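Local coordinates for stage II sporulation E family protein (Thermanaerovibrio acidaminovorans, PDB 3RNR) that is of unknown function but probably hydrolyses phosphoester bonds of phosphoproteins, as a PP2C-family (SpoIIE-like) phosphatase of the alpha-beta-beta-alpha sandwich type, at residues B[12-17]-B[72-77]; B[88-93]-B[106-111]; B[95-100]-B[161-166]. All coordinates share one frame; numbering follows the deposited sequence. Where two conformers were deposited one is given.

Contact 1 (B[12-17]-B[72-77])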
loop_
_atom_site.group_PDB
_atom_site.type_symbol
_atom_site.label_atom_id
_atom_site.label_comp_id
_atom_site.label_asym_id
_atom_site.label_seq_id
_atom_site.Cartn_x
_atom_site.Cartn_y
_atom_site.Cartn_z
ATOM N N TYR B 12 -3.907 2.825 -6.847
ATOM C CA TYR B 12 -2.796 2.086 -7.449
ATOM C C TYR B 12 -2.600 0.744 -6.783
ATOM O O TYR B 12 -3.078 0.516 -5.668
ATOM C CB TYR B 12 -1.499 2.898 -7.347
ATOM C CG TYR B 12 -1.072 3.172 -5.918
ATOM C CD1 TYR B 12 -0.390 2.210 -5.172
ATOM C CD2 TYR B 12 -1.371 4.377 -5.308
ATOM C CE1 TYR B 12 -0.002 2.465 -3.860
ATOM C CE2 TYR B 12 -0.989 4.637 -4.006
ATOM C CZ TYR B 12 -0.318 3.677 -3.288
ATOM O OH TYR B 12 0.049 3.949 -1.990
ATOM N N CYS B 13 -1.868 -0.131 -7.464
ATOM C CA CYS B 13 -1.524 -1.439 -6.919
ATOM C C CYS B 13 -0.115 -1.795 -7.362
ATOM O O CYS B 13 0.329 -1.394 -8.439
ATOM C CB CYS B 13 -2.505 -2.507 -7.401
ATOM S SG CYS B 13 -2.706 -2.646 -9.222
ATOM N N VAL B 14 0.600 -2.527 -6.519
ATOM C CA VAL B 14 1.952 -2.918 -6.860
ATOM C C VAL B 14 2.283 -4.262 -6.216
ATOM O O VAL B 14 1.812 -4.561 -5.117
ATOM C CB VAL B 14 2.977 -1.814 -6.455
ATOM C CG1 VAL B 14 2.752 -1.353 -5.042
ATOM C CG2 VAL B 14 4.421 -2.314 -6.637
ATOM N N VAL B 15 3.057 -5.076 -6.926
ATOM C CA VAL B 15 3.668 -6.257 -6.349
ATOM C C VAL B 15 5.155 -6.188 -6.622
ATOM O O VAL B 15 5.577 -5.749 -7.699
ATOM C CB VAL B 15 3.089 -7.578 -6.937
ATOM C CG1 VAL B 15 1.626 -7.770 -6.495
ATOM C CG2 VAL B 15 3.207 -7.602 -8.486
ATOM N N VAL B 16 5.945 -6.630 -5.652
ATOM C CA VAL B 16 7.399 -6.636 -5.773
ATOM C C VAL B 16 7.942 -7.937 -5.195
ATOM O O VAL B 16 7.513 -8.355 -4.126
ATOM C CB VAL B 16 8.032 -5.482 -4.958
ATOM C CG1 VAL B 16 9.540 -5.513 -5.111
ATOM C CG2 VAL B 16 7.498 -4.118 -5.423
ATOM N N ASP B 17 8.875 -8.581 -5.887
ATOM C CA ASP B 17 9.559 -9.728 -5.276
ATOM C C ASP B 17 11.061 -9.744 -5.476
ATOM O O ASP B 17 11.552 -9.502 -6.577
ATOM C CB ASP B 17 8.939 -11.047 -5.728
ATOM C CG ASP B 17 7.992 -11.618 -4.685
ATOM O OD1 ASP B 17 6.784 -11.743 -4.973
ATOM O OD2 ASP B 17 8.474 -11.915 -3.580
ATOM N N ALA B 72 15.134 -7.102 -7.822
ATOM C CA ALA B 72 13.752 -7.491 -7.602
ATOM C C ALA B 72 13.012 -7.388 -8.921
ATOM O O ALA B 72 13.490 -6.743 -9.848
ATOM C CB ALA B 72 13.107 -6.568 -6.550
ATOM N N THR B 73 11.844 -8.015 -9.006
ATOM C CA THR B 73 10.975 -7.847 -10.172
ATOM C C THR B 73 9.720 -7.189 -9.627
ATOM O O THR B 73 9.459 -7.262 -8.424
ATOM C CB THR B 73 10.598 -9.192 -10.815
ATOM O OG1 THR B 73 10.005 -10.040 -9.821
ATOM C CG2 THR B 73 11.849 -9.877 -11.353
HETATM N N MSE B 74 8.968 -6.501 -10.475
HETATM C CA MSE B 74 7.773 -5.831 -9.969
HETATM C C MSE B 74 6.769 -5.563 -11.079
HETATM O O MSE B 74 7.124 -5.549 -12.253
HETATM C CB MSE B 74 8.174 -4.512 -9.297
HETATM C CG MSE B 74 8.715 -3.469 -10.267
HETATM SE SE MSE B 74 9.230 -1.825 -9.369
HETATM C CE MSE B 74 7.461 -1.241 -8.804
ATOM N N ALA B 75 5.514 -5.350 -10.700
ATOM C CA ALA B 75 4.519 -4.870 -11.638
ATOM C C ALA B 75 3.672 -3.851 -10.894
ATOM O O ALA B 75 3.386 -4.027 -9.709
ATOM C CB ALA B 75 3.655 -6.021 -12.153
ATOM N N VAL B 76 3.274 -2.794 -11.588
ATOM C CA VAL B 76 2.547 -1.702 -10.944
ATOM C C VAL B 76 1.490 -1.134 -11.895
ATOM O O VAL B 76 1.688 -1.096 -13.117
ATOM C CB VAL B 76 3.529 -0.605 -10.471
ATOM C CG1 VAL B 76 4.503 -0.254 -11.574
ATOM C CG2 VAL B 76 2.773 0.627 -10.005
ATOM N N ALA B 77 0.361 -0.709 -11.345
ATOM C CA ALA B 77 -0.664 -0.101 -12.171
ATOM C C ALA B 77 -1.378 0.982 -11.368
ATOM O O ALA B 77 -1.355 0.974 -10.136
ATOM C CB ALA B 77 -1.640 -1.159 -12.671
#

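Contact 2 (B[88-93]-B[106-111])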
loop_
_atom_site.group_PDB
_atom_site.type_symbol
_atom_site.label_atom_id
_atom_site.label_comp_id
_atom_site.label_asym_id
_atom_site.label_seq_id
_atom_site.Cartn_x
_atom_site.Cartn_y
_atom_site.Cartn_z
ATOM N N TRP B 88 0.084 1.251 -16.552
ATOM C CA TRP B 88 0.764 0.160 -15.857
ATOM C C TRP B 88 2.212 0.053 -16.314
ATOM O O TRP B 88 2.596 0.606 -17.358
ATOM C CB TRP B 88 0.031 -1.178 -16.061
ATOM C CG TRP B 88 -0.150 -1.537 -17.520
ATOM C CD1 TRP B 88 -1.237 -1.264 -18.301
ATOM C CD2 TRP B 88 0.789 -2.224 -18.360
ATOM N NE1 TRP B 88 -1.026 -1.727 -19.583
ATOM C CE2 TRP B 88 0.214 -2.310 -19.646
ATOM C CE3 TRP B 88 2.075 -2.751 -18.154
ATOM C CZ2 TRP B 88 0.867 -2.923 -20.722
ATOM C CZ3 TRP B 88 2.730 -3.354 -19.227
ATOM C CH2 TRP B 88 2.124 -3.434 -20.496
ATOM N N ALA B 89 3.027 -0.629 -15.515
ATOM C CA ALA B 89 4.406 -0.896 -15.906
ATOM C C ALA B 89 4.904 -2.140 -15.189
ATOM O O ALA B 89 4.431 -2.465 -14.092
ATOM C CB ALA B 89 5.292 0.303 -15.608
ATOM N N SER B 90 5.852 -2.844 -15.799
ATOM C CA SER B 90 6.397 -4.029 -15.143
ATOM C C SER B 90 7.812 -4.311 -15.600
ATOM O O SER B 90 8.215 -3.923 -16.698
ATOM C CB SER B 90 5.487 -5.247 -15.350
ATOM O OG SER B 90 5.533 -5.718 -16.677
ATOM N N VAL B 91 8.577 -4.960 -14.733
ATOM C CA VAL B 91 9.944 -5.324 -15.062
ATOM C C VAL B 91 10.198 -6.723 -14.535
ATOM O O VAL B 91 10.000 -6.994 -13.337
ATOM C CB VAL B 91 10.962 -4.343 -14.434
ATOM C CG1 VAL B 91 12.390 -4.804 -14.702
ATOM C CG2 VAL B 91 10.761 -2.912 -14.977
ATOM N N GLY B 92 10.707 -7.595 -15.387
ATOM C CA GLY B 92 10.872 -8.983 -14.993
ATOM C C GLY B 92 9.684 -9.872 -15.311
ATOM O O GLY B 92 9.118 -9.808 -16.406
ATOM N N ASP B 93 9.436 -10.835 -14.435
ATOM C CA ASP B 93 8.396 -11.838 -14.660
ATOM C C ASP B 93 7.069 -11.587 -13.936
ATOM O O ASP B 93 6.211 -12.465 -13.930
ATOM C CB ASP B 93 8.920 -13.243 -14.363
ATOM C CG ASP B 93 9.304 -13.407 -12.920
ATOM O OD1 ASP B 93 9.454 -12.369 -12.255
ATOM O OD2 ASP B 93 9.444 -14.552 -12.447
ATOM N N ARG B 106 -4.109 -10.533 -20.487
ATOM C CA ARG B 106 -2.712 -10.192 -20.242
ATOM C C ARG B 106 -2.358 -8.917 -20.995
ATOM O O ARG B 106 -2.660 -8.796 -22.193
ATOM C CB ARG B 106 -1.820 -11.341 -20.721
ATOM C CG ARG B 106 -0.334 -11.065 -20.635
ATOM C CD ARG B 106 0.225 -11.480 -19.309
ATOM N NE ARG B 106 1.665 -11.241 -19.201
ATOM C CZ ARG B 106 2.603 -12.182 -19.317
ATOM N NH1 ARG B 106 2.266 -13.443 -19.555
ATOM N NH2 ARG B 106 3.881 -11.857 -19.182
ATOM N N LEU B 107 -1.890 -7.910 -20.260
ATOM C CA LEU B 107 -1.290 -6.696 -20.833
ATOM C C LEU B 107 0.207 -6.692 -21.124
ATOM O O LEU B 107 0.662 -6.127 -22.122
ATOM C CB LEU B 107 -1.691 -5.442 -20.040
ATOM C CG LEU B 107 -3.198 -5.299 -19.809
ATOM C CD1 LEU B 107 -3.489 -4.046 -18.978
ATOM C CD2 LEU B 107 -3.989 -5.293 -21.120
ATOM N N SER B 108 0.982 -7.245 -20.196
ATOM C CA SER B 108 2.408 -6.965 -20.196
ATOM C C SER B 108 3.230 -8.091 -20.803
ATOM O O SER B 108 2.721 -9.188 -21.038
ATOM C CB SER B 108 2.854 -6.798 -18.740
ATOM O OG SER B 108 2.476 -7.956 -17.993
ATOM N N LEU B 109 4.518 -7.823 -20.987
ATOM C CA LEU B 109 5.448 -8.797 -21.536
ATOM C C LEU B 109 6.421 -9.170 -20.435
ATOM O O LEU B 109 6.790 -8.322 -19.627
ATOM C CB LEU B 109 6.232 -8.190 -22.700
ATOM C CG LEU B 109 6.919 -9.204 -23.617
ATOM C CD1 LEU B 109 5.882 -9.910 -24.473
ATOM C CD2 LEU B 109 7.957 -8.527 -24.490
ATOM N N ASP B 110 6.816 -10.438 -20.403
ATOM C CA ASP B 110 7.868 -10.910 -19.501
ATOM C C ASP B 110 9.227 -10.460 -20.016
ATOM O O ASP B 110 9.439 -10.433 -21.223
ATOM C CB ASP B 110 7.909 -12.441 -19.498
ATOM C CG ASP B 110 6.783 -13.054 -18.712
ATOM O OD1 ASP B 110 6.290 -12.407 -17.765
ATOM O OD2 ASP B 110 6.406 -14.194 -19.038
ATOM N N HIS B 111 10.165 -10.150 -19.123
ATOM C CA HIS B 111 11.533 -10.008 -19.589
ATOM C C HIS B 111 12.332 -11.242 -19.213
ATOM O O HIS B 111 12.823 -11.363 -18.097
ATOM C CB HIS B 111 12.161 -8.767 -18.963
ATOM C CG HIS B 111 11.365 -7.524 -19.223
ATOM N ND1 HIS B 111 10.702 -6.847 -18.228
ATOM C CD2 HIS B 111 11.077 -6.883 -20.380
ATOM C CE1 HIS B 111 10.057 -5.816 -18.756
ATOM N NE2 HIS B 111 10.264 -5.819 -20.058
HETATM O O HOH W 1 7.448 -7.565 -17.132
HETATM O O HOH W 2 5.700 -14.201 -15.822
#

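Contact 3 (B[95-100]-B[161-166])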
loop_
_atom_site.group_PDB
_atom_site.type_symbol
_atom_site.label_atom_id
_atom_site.label_comp_id
_atom_site.label_asym_id
_atom_site.label_seq_id
_atom_site.Cartn_x
_atom_site.Cartn_y
_atom_site.Cartn_z
ATOM N N ARG B 95 3.381 -9.884 -13.675
ATOM C CA ARG B 95 2.467 -9.738 -14.808
ATOM C C ARG B 95 1.336 -8.761 -14.530
ATOM O O ARG B 95 0.907 -8.599 -13.389
ATOM C CB ARG B 95 1.904 -11.105 -15.227
ATOM C CG ARG B 95 2.992 -12.106 -15.628
ATOM C CD ARG B 95 2.435 -13.420 -16.162
ATOM N NE ARG B 95 1.596 -14.171 -15.220
ATOM C CZ ARG B 95 2.050 -14.863 -14.179
ATOM N NH1 ARG B 95 3.344 -14.866 -13.877
ATOM N NH2 ARG B 95 1.202 -15.534 -13.418
ATOM N N VAL B 96 0.860 -8.114 -15.591
ATOM C CA VAL B 96 -0.270 -7.194 -15.504
ATOM C C VAL B 96 -1.443 -7.698 -16.346
ATOM O O VAL B 96 -1.273 -7.992 -17.529
ATOM C CB VAL B 96 0.109 -5.791 -16.005
ATOM C CG1 VAL B 96 -1.058 -4.805 -15.755
ATOM C CG2 VAL B 96 1.404 -5.308 -15.321
ATOM N N TYR B 97 -2.625 -7.783 -15.735
ATOM C CA TYR B 97 -3.855 -8.203 -16.412
ATOM C C TYR B 97 -4.940 -7.132 -16.338
ATOM O O TYR B 97 -5.145 -6.519 -15.293
ATOM C CB TYR B 97 -4.412 -9.479 -15.767
ATOM C CG TYR B 97 -3.502 -10.667 -15.956
ATOM C CD1 TYR B 97 -3.669 -11.527 -17.040
ATOM C CD2 TYR B 97 -2.461 -10.909 -15.076
ATOM C CE1 TYR B 97 -2.816 -12.620 -17.234
ATOM C CE2 TYR B 97 -1.604 -11.991 -15.259
ATOM C CZ TYR B 97 -1.784 -12.837 -16.343
ATOM O OH TYR B 97 -0.933 -13.907 -16.515
ATOM N N LEU B 98 -5.653 -6.940 -17.445
ATOM C CA LEU B 98 -6.858 -6.130 -17.454
ATOM C C LEU B 98 -8.043 -6.967 -16.978
ATOM O O LEU B 98 -8.240 -8.085 -17.461
ATOM C CB LEU B 98 -7.137 -5.654 -18.883
ATOM C CG LEU B 98 -8.406 -4.827 -19.076
ATOM C CD1 LEU B 98 -8.247 -3.480 -18.380
ATOM C CD2 LEU B 98 -8.692 -4.637 -20.580
ATOM N N PHE B 99 -8.848 -6.438 -16.058
ATOM C CA PHE B 99 -10.091 -7.123 -15.716
ATOM C C PHE B 99 -11.245 -6.396 -16.391
ATOM O O PHE B 99 -11.602 -5.273 -16.024
ATOM C CB PHE B 99 -10.325 -7.198 -14.207
ATOM C CG PHE B 99 -11.628 -7.859 -13.837
ATOM C CD1 PHE B 99 -11.870 -9.185 -14.180
ATOM C CD2 PHE B 99 -12.620 -7.157 -13.159
ATOM C CE1 PHE B 99 -13.077 -9.801 -13.853
ATOM C CE2 PHE B 99 -13.828 -7.771 -12.822
ATOM C CZ PHE B 99 -14.055 -9.090 -13.173
ATOM N N LYS B 100 -11.798 -7.039 -17.411
ATOM C CA LYS B 100 -12.858 -6.446 -18.212
ATOM C C LYS B 100 -13.687 -7.556 -18.842
ATOM O O LYS B 100 -13.163 -8.637 -19.140
ATOM C CB LYS B 100 -12.246 -5.541 -19.277
ATOM C CG LYS B 100 -13.227 -4.997 -20.273
ATOM C CD LYS B 100 -12.583 -3.936 -21.119
ATOM C CE LYS B 100 -13.597 -3.333 -22.095
ATOM N NZ LYS B 100 -12.993 -2.195 -22.841
ATOM N N LEU B 161 -5.177 -6.147 -12.422
ATOM C CA LEU B 161 -4.586 -7.074 -11.467
ATOM C C LEU B 161 -3.104 -7.232 -11.778
ATOM O O LEU B 161 -2.734 -7.450 -12.934
ATOM C CB LEU B 161 -5.295 -8.429 -11.542
ATOM C CG LEU B 161 -4.675 -9.579 -10.737
ATOM C CD1 LEU B 161 -5.138 -9.489 -9.318
ATOM C CD2 LEU B 161 -5.063 -10.920 -11.329
ATOM N N VAL B 162 -2.263 -7.082 -10.758
ATOM C CA VAL B 162 -0.844 -7.370 -10.892
ATOM C C VAL B 162 -0.477 -8.617 -10.065
ATOM O O VAL B 162 -1.018 -8.839 -8.975
ATOM C CB VAL B 162 0.046 -6.152 -10.546
ATOM C CG1 VAL B 162 -0.186 -5.002 -11.559
ATOM C CG2 VAL B 162 -0.218 -5.659 -9.123
ATOM N N VAL B 163 0.451 -9.411 -10.589
ATOM C CA VAL B 163 0.729 -10.751 -10.071
ATOM C C VAL B 163 2.223 -11.007 -9.990
ATOM O O VAL B 163 2.929 -10.746 -10.963
ATOM C CB VAL B 163 0.215 -11.814 -11.054
ATOM C CG1 VAL B 163 0.322 -13.200 -10.436
ATOM C CG2 VAL B 163 -1.195 -11.520 -11.465
ATOM N N SER B 164 2.703 -11.487 -8.839
ATOM C CA SER B 164 4.059 -12.035 -8.722
ATOM C C SER B 164 3.967 -13.467 -8.234
ATOM O O SER B 164 3.486 -13.734 -7.132
ATOM C CB SER B 164 4.860 -11.212 -7.715
ATOM O OG SER B 164 6.114 -11.810 -7.449
ATOM N N ASP B 165 4.226 -14.391 -9.139
ATOM C CA ASP B 165 4.366 -15.821 -8.872
ATOM C C ASP B 165 5.682 -16.593 -9.011
ATOM O O ASP B 165 5.616 -17.810 -9.164
ATOM C CB ASP B 165 3.132 -16.618 -9.310
ATOM C CG ASP B 165 2.977 -16.652 -10.778
ATOM O OD1 ASP B 165 3.882 -16.130 -11.462
ATOM O OD2 ASP B 165 1.968 -17.219 -11.237
ATOM N N GLY B 166 6.807 -15.916 -9.243
ATOM C CA GLY B 166 8.037 -16.609 -9.623
ATOM C C GLY B 166 8.471 -17.700 -8.654
ATOM O O GLY B 166 8.235 -17.611 -7.457
#

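Contact 1 (B[12-17]-B[72-77])
Strands 12-17 and 72-77 run antiparallel in the middle of the protein, stitched by six backbone bonds in which Cys13, Val15 and Asp17 each exchange two with Ala77, Ala75 and Thr73. The bonds are even and nearly straight: Val15 N meets Ala75 O at 3.0 Å almost along the C=O axis, and Asp17 N lies 2.9 Å from Thr73 O. Between them, the non-hydrogen-bonded pairs Val14-Val76 and Val16-Met74 bring their CA atoms to 4.3 Å.

Met74, present as selenomethionine, can be followed outward. Its CB passes 3.3 Å from Val15 O and lies beside Val16, 4.0 Å from Val16 CG2. CG takes the crowded position between backbone N and carbonyl carbon (chi1 67°), and the extended second torsion carries SE outward from its own backbone. A bend at chi3 (-67°) then folds the tip obliquely across Val14, so that Met74 CE comes 3.9 Å from Val14 CG2. The long unbranched chain of methionine (here with SE in place of sulphur) suits a position between the sheet and two helices, where it reaches Ser36, Val50 and Ala53; the beta-branched valines favour extended backbone.

On the other face the alanines keep the packing shallow: Cys13 SG touches Ala77 CB at 3.9 Å, and Val15 CG2 lies alongside Ala75 CB. Asp17 is probably the counterpart of a metal-binding aspartate of PP2C phosphatases; here OD1 meets Ser164 and Arg169 and OD2 a glycerol. Thr73 OG1 bonds Tyr168 OH.

Met74 and Val76 pack against helices 25-41 and 46-63, whereas Cys13, Val15 and Ala77 face strand 159-164 of the second sheet, so the pair is part of one of the two inner sheets.

Contact 2 (B[88-93]-B[106-111])
This is a loop-to-strand contact: the irregular segment 106-111, leading toward helix 113-119, lies against the end of strand 85-91 and the turn that carries the chain from one sheet of the sandwich to the other. Two bonds join Gly92 to His111. Gly92 N donates a hydrogen bond to His111 ND1 at 2.9 Å, only 1° out of the ring plane, and His111 N returns a bond to Gly92 O at 2.9 Å, from above the carbonyl plane. The backbone of Gly92 (phi 91°) would press a CB against the preceding carbonyl, so glycine suits the turn.

Farther back, the flat indole of Trp88 is crossed obliquely by Leu107, whose CB sits 3.4 Å above the ring plane, toward the rim. Ser108 CB touches both Trp88 CZ3 and Ser90 OG, while its own hydroxyl bonds Val96 N. One water links Ser90 OG (2.7 Å) with Gly92 O and Leu109 O; another donates to both Asp93 O and Asp110 OD1, the latter oxygen also salt-bridged to Arg106 NH2.

Because His111 ND1 acts as acceptor, a neutral ring would carry its proton on NE2; this bond would probably disfavour the doubly protonated, charged form.

Contact 3 (B[95-100]-B[161-166])
Arg95, Val96 and Tyr97 pair with Val163, Val162 and Leu161 in a short antiparallel ladder whose middle is tight and whose far end reaches toward solvent. Four backbone bonds close it. Tyr97 N meets Leu161 O at 2.8 Å, nearly along the C=O axis, and Val163 N reaches Arg95 O at 3.0 Å by a more bent path.

Within the buried part, Val96 and Val162 lie side by side, Val96 CG2 to Val162 CG1 at 4.1 Å, on the face turned to the other sheet. On the opposite face the Tyr97 and Val163 side chains cross obliquely, Tyr97 CE2 3.8 Å from Val163 CG2. Branched valines suit such extended backbone. The strands belong to the second sheet of the PP2C sandwich, 95-100 lying between 103-106 and 159-164.

At the partly exposed end, polar bonds take over from apolar packing. Arg95 bends at chi3 (-61°) so that its guanidinium grips Asp165 end-on: NH1 to OD1 at 2.8 Å, NH2 to OD2 at 2.9 Å. Both oxygens lie near the guanidinium plane, yet the carboxylate is met from above its own plane; the guanidinium and carboxylate planes lie 39° apart. Arg95 NE donates to Tyr97 OH at 2.9 Å, which, with Asp165, helps fix the rotation of the guanidinium. Asp165 OD2 also accepts from Gln201 N, and Arg95 NH2 bonds Pro199 O.

Overall arrangement
Contact 1 and the strand part of contact 2 (88-91) lie in one sheet: strands 72-80 and 85-91 are neighbours, with Val76 N 2.8 Å from Ala89 O, and the centres of contacts 1 and 2 lie about 10 Å apart. Contact 3 belongs to the facing sheet, its centre about 9 Å from each of the others. Val15 and Cys13 pack on Val162, while Asp17 OD1 lies 2.6 Å from Ser164 OG, joining the sheets. Segment 106-111 ties contact 2 to contact 3 through Leu107 N and Val96 O, 2.8 Å apart. A glycerol, probably from the crystallisation liquor, about 3 Å from the Asp17 side chain, may mark the probable phosphatase pocket.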